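PDB 6LXU: L-methionine gamma-lyase from Fusobacterium nucleatum subsp. nucleatum, which belongs to the Cys/Met metabolism family of PLP-dependent enzymes and carries its pyridoxal phosphate covalently on a lysine side chain. Local coordinates for residues S9-T14 with K261-R266; T192-K197 with R269-A274. All coordinates share one frame; numbering follows the deposited sequence. Where two conformers were deposited one is given.

Contact 1: residues S9-T14 with K261-R266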
ATOM      1  N   SER A   9      -0.749  25.389 -20.243  1.00 17.74           N
ATOM      2  CA  SER A   9      -1.254  24.026 -20.356  1.00 15.07           C
ATOM      3  C   SER A   9      -2.666  23.933 -19.804  1.00 12.68           C
ATOM      4  O   SER A   9      -3.045  24.663 -18.888  1.00 12.89           O
ATOM      5  CB  SER A   9      -0.344  23.054 -19.620  1.00 16.01           C
ATOM      6  OG  SER A   9       0.928  22.989 -20.237  1.00 18.21           O
ATOM      7  N   GLY A  10      -3.449  23.031 -20.374  1.00 10.04           N
ATOM      8  CA  GLY A  10      -4.790  22.769 -19.895  1.00  9.20           C
ATOM      9  C   GLY A  10      -4.800  22.103 -18.521  1.00  8.39           C
ATOM     10  O   GLY A  10      -3.772  21.641 -18.018  1.00  7.95           O
ATOM     11  N   LEU A  11      -5.982  22.064 -17.919  1.00  8.16           N
ATOM     12  CA  LEU A  11      -6.085  21.574 -16.545  0.50  8.16           C
ATOM     13  C   LEU A  11      -5.754  20.077 -16.442  1.00  7.80           C
ATOM     14  O   LEU A  11      -5.128  19.673 -15.457  1.00  7.75           O
ATOM     15  CB  LEU A  11      -7.448  21.921 -15.928  0.50  8.63           C
ATOM     16  CG  LEU A  11      -7.606  21.594 -14.436  0.50  8.97           C
ATOM     17  CD1 LEU A  11      -8.427  22.642 -13.711  0.50  9.52           C
ATOM     18  CD2 LEU A  11      -8.266  20.232 -14.279  0.50  9.08           C
ATOM     19  N   GLY A  12      -6.160  19.260 -17.414  1.00  7.37           N
ATOM     20  CA  GLY A  12      -5.798  17.838 -17.391  1.00  7.13           C
ATOM     21  C   GLY A  12      -4.298  17.635 -17.511  1.00  6.92           C
ATOM     22  O   GLY A  12      -3.689  16.875 -16.765  1.00  6.88           O
ATOM     23  N   THR A  13      -3.670  18.340 -18.459  1.00  6.58           N
ATOM     24  CA  THR A  13      -2.219  18.289 -18.606  1.00  6.68           C
ATOM     25  C   THR A  13      -1.536  18.643 -17.287  1.00  6.49           C
ATOM     26  O   THR A  13      -0.594  17.979 -16.850  1.00  6.66           O
ATOM     27  CB  THR A  13      -1.769  19.242 -19.710  1.00  6.84           C
ATOM     28  OG1 THR A  13      -2.475  18.876 -20.898  1.00  6.97           O
ATOM     29  CG2 THR A  13      -0.278  19.166 -19.928  1.00  7.15           C
ATOM     30  N   THR A  14      -2.025  19.706 -16.659  1.00  6.69           N
ATOM     31  CA  THR A  14      -1.460  20.182 -15.402  1.00  7.16           C
ATOM     32  C   THR A  14      -1.645  19.173 -14.264  1.00  6.92           C
ATOM     33  O   THR A  14      -0.699  18.849 -13.545  1.00  7.20           O
ATOM     34  CB  THR A  14      -2.074  21.550 -15.034  1.00  7.60           C
ATOM     35  OG1 THR A  14      -1.767  22.486 -16.078  1.00  8.16           O
ATOM     36  CG2 THR A  14      -1.537  22.097 -13.721  1.00  7.97           C
ATOM     37  N   LYS A 261      -4.684  12.192 -11.573  1.00  4.86           N
ATOM     38  CA  LYS A 261      -4.508  11.874 -12.992  1.00  5.17           C
ATOM     39  C   LYS A 261      -5.827  11.951 -13.760  1.00  5.27           C
ATOM     40  O   LYS A 261      -5.803  12.224 -14.960  1.00  6.00           O
ATOM     41  CB  LYS A 261      -3.922  10.475 -13.186  1.00  5.50           C
ATOM     42  CG  LYS A 261      -2.567  10.248 -12.551  1.00  5.81           C
ATOM     43  CD  LYS A 261      -1.441  10.993 -13.241  1.00  6.13           C
ATOM     44  CE  LYS A 261      -0.119  10.753 -12.529  1.00  6.35           C
ATOM     45  NZ  LYS A 261       0.992  11.463 -13.215  1.00  6.89           N
ATOM     46  N   THR A 262      -6.953  11.685 -13.087  1.00  4.93           N
ATOM     47  CA  THR A 262      -8.272  11.735 -13.711  1.00  5.08           C
ATOM     48  C   THR A 262      -9.106  12.925 -13.236  1.00  5.10           C
ATOM     49  O   THR A 262     -10.291  13.003 -13.545  1.00  5.28           O
ATOM     50  CB  THR A 262      -9.044  10.431 -13.467  1.00  5.08           C
ATOM     51  OG1 THR A 262      -9.175  10.192 -12.061  1.00  5.06           O
ATOM     52  CG2 THR A 262      -8.363   9.265 -14.173  1.00  5.10           C
ATOM     53  N   PHE A 263      -8.497  13.883 -12.527  1.00  5.37           N
ATOM     54  CA  PHE A 263      -9.250  14.994 -11.935  1.00  5.51           C
ATOM     55  C   PHE A 263     -10.087  15.746 -12.976  1.00  5.45           C
ATOM     56  O   PHE A 263     -11.279  16.015 -12.749  1.00  5.39           O
ATOM     57  CB  PHE A 263      -8.283  15.938 -11.221  1.00  5.80           C
ATOM     58  CG  PHE A 263      -8.936  17.164 -10.654  1.00  5.93           C
ATOM     59  CD1 PHE A 263      -9.850  17.078  -9.615  1.00  5.95           C
ATOM     60  CD2 PHE A 263      -8.622  18.417 -11.146  1.00  6.40           C
ATOM     61  CE1 PHE A 263     -10.453  18.219  -9.098  1.00  6.02           C
ATOM     62  CE2 PHE A 263      -9.223  19.561 -10.626  1.00  6.49           C
ATOM     63  CZ  PHE A 263     -10.132  19.460  -9.601  1.00  6.28           C
ATOM     64  N   GLU A 264      -9.494  16.108 -14.112  1.00  5.55           N
ATOM     65  CA  GLU A 264     -10.233  16.896 -15.098  1.00  5.87           C
ATOM     66  C   GLU A 264     -11.457  16.149 -15.606  1.00  5.56           C
ATOM     67  O   GLU A 264     -12.565  16.691 -15.635  1.00  5.72           O
ATOM     68  CB  GLU A 264      -9.345  17.274 -16.282  1.00  6.44           C
ATOM     69  CG  GLU A 264     -10.074  18.090 -17.344  1.00  7.17           C
ATOM     70  CD  GLU A 264      -9.261  18.329 -18.587  1.00  7.63           C
ATOM     71  OE1 GLU A 264      -8.678  17.381 -19.133  1.00  7.73           O
ATOM     72  OE2 GLU A 264      -9.236  19.499 -19.047  1.00  9.47           O
ATOM     73  N   ILE A 265     -11.259  14.909 -16.047  1.00  5.40           N
ATOM     74  CA  ILE A 265     -12.362  14.149 -16.626  1.00  5.47           C
ATOM     75  C   ILE A 265     -13.386  13.751 -15.573  1.00  5.04           C
ATOM     76  O   ILE A 265     -14.571  13.653 -15.887  1.00  5.17           O
ATOM     77  CB  ILE A 265     -11.898  12.937 -17.474  1.00  5.79           C
ATOM     78  CG1 ILE A 265     -10.935  12.007 -16.724  1.00  6.05           C
ATOM     79  CG2 ILE A 265     -11.295  13.444 -18.785  1.00  6.20           C
ATOM     80  CD1 ILE A 265     -10.709  10.673 -17.411  1.00  6.18           C
ATOM     81  N   ARG A 266     -12.952  13.503 -14.339  1.00  4.86           N
ATOM     82  CA  ARG A 266     -13.910  13.226 -13.273  1.00  4.83           C
ATOM     83  C   ARG A 266     -14.783  14.449 -13.031  1.00  4.83           C
ATOM     84  O   ARG A 266     -16.005  14.347 -12.997  1.00  4.96           O
ATOM     85  CB  ARG A 266     -13.219  12.808 -11.973  1.00  4.82           C
ATOM     86  CG  ARG A 266     -12.616  11.408 -12.033  1.00  4.86           C
ATOM     87  CD  ARG A 266     -12.055  10.914 -10.705  1.00  4.82           C
ATOM     88  NE  ARG A 266     -10.890  11.670 -10.232  1.00  4.87           N
ATOM     89  CZ  ARG A 266     -10.899  12.629  -9.297  1.00  4.87           C
ATOM     90  NH1 ARG A 266     -12.040  13.006  -8.712  1.00  5.03           N
ATOM     91  NH2 ARG A 266      -9.767  13.227  -8.956  1.00  4.98           N
TER
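Leu11 and Glu264 carry most of this contact, where the first turn of helix 11-17 lies against the first turn of helix 263-282. Leu11, in one of its two deposited conformers, reaches across with one branch: CD2 sits 3.6 Å from Phe263 CD2 and 3.7 Å from Glu264 CB, so a single methyl rests in the angle between the ring and the start of the glutamate chain. It meets the ring obliquely, touching the CD2-CE2 side. Phe263 sends CG anti to its backbone N (chi1 176°), and the ring goes on past Leu11 to the short helix 192-195.

Glu264 runs out straight, with chi1 and chi2 both near 180°, and passes Leu11 in the opposite direction. Its carboxylate therefore arrives beside the backbone of Gly12, with OE1 3.4 Å from Gly12 CA. Gly12 has no side chain, and the two backbones come close, Gly12 CA lying 5.1 Å from Glu264 CA. The firmer polar partner of the carboxylate comes from the second subunit, where Asn383 ND2 hydrogen-bonds OE2. Asp386 of that subunit bonds Gly10 N and Thr13 OG1.

Within 9-14, Gly10 at the N-cap position offers its carbonyl O to two donors, Thr14 N at 2.9 Å and Thr14 OG1, the hydroxyl standing above the carbonyl plane.

The contact thus splits into an apolar half, Leu11 against Phe263, and a polar half in which a buried carboxylate lies at the first turn of helix 11-17. The helix dipole there would probably help to stabilise its negative charge, while the bond from Asn383 makes this junction part of the subunit interface.

Contact 2: residues T192-K197 with R269-A274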
ATOM      1  N   THR A 192     -13.629  23.076  -6.037  1.00  5.64           N
ATOM      2  CA  THR A 192     -12.359  22.571  -6.565  1.00  5.82           C
ATOM      3  C   THR A 192     -11.725  23.588  -7.512  1.00  6.09           C
ATOM      4  O   THR A 192     -12.419  24.477  -8.024  1.00  6.11           O
ATOM      5  CB  THR A 192     -12.464  21.210  -7.313  1.00  5.80           C
ATOM      6  OG1 THR A 192     -12.800  21.426  -8.699  1.00  5.96           O
ATOM      7  CG2 THR A 192     -13.455  20.244  -6.679  1.00  5.81           C
ATOM      8  N   PRO A 193     -10.428  23.435  -7.810  1.00  6.47           N
ATOM      9  CA  PRO A 193      -9.835  24.347  -8.803  1.00  6.93           C
ATOM     10  C   PRO A 193     -10.317  24.149 -10.231  1.00  7.08           C
ATOM     11  O   PRO A 193     -10.011  24.997 -11.086  1.00  7.68           O
ATOM     12  CB  PRO A 193      -8.334  24.104  -8.674  1.00  7.21           C
ATOM     13  CG  PRO A 193      -8.212  22.786  -8.021  1.00  7.19           C
ATOM     14  CD  PRO A 193      -9.398  22.627  -7.129  1.00  6.73           C
ATOM     15  N   TYR A 194     -11.067  23.092 -10.524  1.00  7.14           N
ATOM     16  CA  TYR A 194     -11.762  22.977 -11.812  1.00  7.67           C
ATOM     17  C   TYR A 194     -12.804  24.077 -11.988  1.00  7.59           C
ATOM     18  O   TYR A 194     -13.035  24.522 -13.121  1.00  8.63           O
ATOM     19  CB  TYR A 194     -12.405  21.586 -11.929  1.00  8.33           C
ATOM     20  CG  TYR A 194     -13.188  21.313 -13.184  1.00  9.29           C
ATOM     21  CD1 TYR A 194     -12.552  20.810 -14.310  1.00 11.12           C
ATOM     22  CD2 TYR A 194     -14.559  21.478 -13.232  1.00  9.97           C
ATOM     23  CE1 TYR A 194     -13.240  20.505 -15.462  1.00 12.06           C
ATOM     24  CE2 TYR A 194     -15.273  21.207 -14.398  1.00 10.91           C
ATOM     25  CZ  TYR A 194     -14.591  20.733 -15.506  1.00 11.62           C
ATOM     26  OH  TYR A 194     -15.262  20.431 -16.670  1.00 13.95           O
ATOM     27  N   MET A 195     -13.445  24.503 -10.905  1.00  7.21           N
ATOM     28  CA  MET A 195     -14.495  25.517 -10.990  1.00  7.35           C
ATOM     29  C   MET A 195     -14.103  26.884 -10.472  1.00  7.32           C
ATOM     30  O   MET A 195     -14.622  27.885 -10.983  1.00  7.84           O
ATOM     31  CB  MET A 195     -15.746  25.064 -10.246  1.00  7.54           C
ATOM     32  CG  MET A 195     -16.372  23.860 -10.903  1.00  8.25           C
ATOM     33  SD  MET A 195     -17.767  23.167 -10.017  1.00  8.90           S
ATOM     34  CE  MET A 195     -17.123  21.547  -9.608  1.00  8.49           C
ATOM     35  N   GLN A 196     -13.245  26.969  -9.462  1.00  7.02           N
ATOM     36  CA  GLN A 196     -13.054  28.221  -8.737  1.00  7.28           C
ATOM     37  C   GLN A 196     -11.623  28.278  -8.263  1.00  7.04           C
ATOM     38  O   GLN A 196     -11.115  27.277  -7.745  1.00  7.10           O
ATOM     39  CB  GLN A 196     -14.016  28.193  -7.553  1.00  7.67           C
ATOM     40  CG  GLN A 196     -14.123  29.427  -6.691  1.00  7.96           C
ATOM     41  CD  GLN A 196     -15.310  29.321  -5.752  1.00  7.77           C
ATOM     42  OE1 GLN A 196     -16.383  29.859  -6.028  1.00  8.39           O
ATOM     43  NE2 GLN A 196     -15.141  28.594  -4.650  1.00  7.40           N
ATOM     44  N   LYS A 197     -10.965  29.429  -8.447  1.00  7.41           N
ATOM     45  CA  LYS A 197      -9.581  29.624  -8.033  1.00  7.73           C
ATOM     46  C   LYS A 197      -9.504  30.875  -7.157  1.00  7.53           C
ATOM     47  O   LYS A 197      -9.253  31.994  -7.643  1.00  7.39           O
ATOM     48  CB  LYS A 197      -8.643  29.710  -9.240  1.00  8.39           C
ATOM     49  CG  LYS A 197      -8.630  28.429 -10.074  1.00  8.96           C
ATOM     50  CD  LYS A 197      -7.452  28.388 -11.034  1.00  9.75           C
ATOM     51  CE  LYS A 197      -7.580  27.260 -12.047  1.00 10.22           C
ATOM     52  NZ  LYS A 197      -6.291  26.966 -12.727  1.00 10.82           N
ATOM     53  N   ARG A 269     -17.366  14.981 -15.791  1.00  5.95           N
ATOM     54  CA  ARG A 269     -18.485  14.038 -15.746  0.50  5.97           C
ATOM     55  C   ARG A 269     -19.368  14.266 -14.523  1.00  5.89           C
ATOM     56  O   ARG A 269     -20.591  14.180 -14.623  1.00  6.00           O
ATOM     57  CB  ARG A 269     -17.963  12.605 -15.807  0.50  6.05           C
ATOM     58  CG  ARG A 269     -19.037  11.528 -15.786  0.50  6.23           C
ATOM     59  CD  ARG A 269     -20.082  11.692 -16.881  0.50  6.51           C
ATOM     60  NE  ARG A 269     -19.506  11.829 -18.218  0.50  6.62           N
ATOM     61  CZ  ARG A 269     -19.341  10.841 -19.095  0.50  6.81           C
ATOM     62  NH1 ARG A 269     -19.711   9.610 -18.795  0.50  6.92           N
ATOM     63  NH2 ARG A 269     -18.825  11.095 -20.282  0.50  6.81           N
ATOM     64  N   HIS A 270     -18.763  14.548 -13.374  1.00  5.63           N
ATOM     65  CA  HIS A 270     -19.531  14.893 -12.177  1.00  5.63           C
ATOM     66  C   HIS A 270     -20.522  16.032 -12.499  1.00  5.98           C
ATOM     67  O   HIS A 270     -21.710  15.941 -12.195  1.00  6.22           O
ATOM     68  CB  HIS A 270     -18.621  15.399 -11.039  1.00  5.48           C
ATOM     69  CG  HIS A 270     -17.938  14.345 -10.212  1.00  5.51           C
ATOM     70  ND1 HIS A 270     -18.613  13.422  -9.452  1.00  5.74           N
ATOM     71  CD2 HIS A 270     -16.617  14.165  -9.931  1.00  5.41           C
ATOM     72  CE1 HIS A 270     -17.733  12.683  -8.787  1.00  5.68           C
ATOM     73  NE2 HIS A 270     -16.513  13.118  -9.048  1.00  5.64           N
ATOM     74  N   CYS A 271     -20.019  17.106 -13.110  1.00  6.14           N
ATOM     75  CA  CYS A 271     -20.853  18.280 -13.394  1.00  6.63           C
ATOM     76  C   CYS A 271     -21.871  18.017 -14.490  1.00  6.94           C
ATOM     77  O   CYS A 271     -23.009  18.487 -14.386  1.00  7.08           O
ATOM     78  CB  CYS A 271     -19.995  19.488 -13.749  1.00  7.02           C
ATOM     79  SG  CYS A 271     -19.022  20.130 -12.365  1.00  7.93           S
ATOM     80  N   LYS A 272     -21.492  17.288 -15.530  1.00  7.28           N
ATOM     81  CA  LYS A 272     -22.419  16.923 -16.616  0.50  7.74           C
ATOM     82  C   LYS A 272     -23.582  16.114 -16.045  1.00  7.52           C
ATOM     83  O   LYS A 272     -24.764  16.396 -16.308  1.00  7.78           O
ATOM     84  CB  LYS A 272     -21.673  16.116 -17.691  0.50  8.47           C
ATOM     85  CG  LYS A 272     -22.484  15.691 -18.918  0.50  9.38           C
ATOM     86  CD  LYS A 272     -21.725  14.667 -19.760  0.50 10.07           C
ATOM     87  CE  LYS A 272     -22.453  14.288 -21.040  0.50 10.85           C
ATOM     88  NZ  LYS A 272     -22.703  15.470 -21.908  0.50 11.62           N
ATOM     89  N   ASN A 273     -23.253  15.091 -15.267  1.00  6.97           N
ATOM     90  CA  ASN A 273     -24.277  14.296 -14.609  1.00  6.78           C
ATOM     91  C   ASN A 273     -25.146  15.165 -13.718  1.00  6.89           C
ATOM     92  O   ASN A 273     -26.375  15.053 -13.746  1.00  6.92           O
ATOM     93  CB  ASN A 273     -23.654  13.199 -13.730  1.00  6.62           C
ATOM     94  CG  ASN A 273     -23.173  11.987 -14.506  1.00  6.66           C
ATOM     95  OD1 ASN A 273     -23.382  11.863 -15.706  1.00  7.07           O
ATOM     96  ND2 ASN A 273     -22.524  11.060 -13.784  1.00  6.83           N
ATOM     97  N   ALA A 274     -24.518  16.012 -12.914  1.00  6.65           N
ATOM     98  CA  ALA A 274     -25.273  16.796 -11.945  1.00  6.98           C
ATOM     99  C   ALA A 274     -26.260  17.742 -12.609  1.00  7.29           C
ATOM    100  O   ALA A 274     -27.397  17.854 -12.151  1.00  7.30           O
ATOM    101  CB  ALA A 274     -24.341  17.570 -11.034  1.00  6.91           C
TER
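Segment 192-197 makes one weakly bonded helical turn and then straightens, whereas 269-274 is regular helix from the middle of helix 263-282. The backbones stay well apart: the nearest CA atoms, those of Met195 and Cys271, are 9.9 Å from each other, and side chains span the gap. Thr192 O receives both Met195 N and Gln196 N, and Thr192 OG1 takes the N-H of Tyr194 at 3.0 Å in an ST turn, which fixes the start of the turn.

Cys271 is the one residue of its helix segment that reaches over. Its SG meets the end of the Met195 side chain, 3.6 Å from CE and 4.0 Å from SD. Met195 gets there by running straight through chi2 (175°) and then bending at chi3 (-116°), which brings the terminal methyl to the thiol. Tyr194 is looser, with CE2 4.4 Å from Cys271 SG, which is placed obliquely to the ring; Tyr194 and Met195 also touch Met267, one turn earlier in the helix.

The contact is small and apolar, presumably held mainly by dispersion, and it joins the turn that follows strand 183-187 to the long helix 263-282.

From the N terminus, the chain leaves segment 9-14 and travels through helix 65-78 and most of the seven-stranded sheet before 192-197, the first half of contact 2. It then passes the cofactor-bearing Lys212 and reaches 261-266, which closes contact 1 over 246 intervening residues. Just beyond, at 269-274, contact 2 closes its shorter loop of 71 residues. The segments alternate, so the two loops cross. Both end on helix 263-282, and their centres are 12 Å apart. They also meet directly: Phe263 CZ lies 3.4 Å from Thr192 OG1, and Leu11 CD1 packs on Pro193 and Tyr194. Helix 263-282 thus lies against both helix 11-17 and the short helix 192-195 that follows strand 183-187.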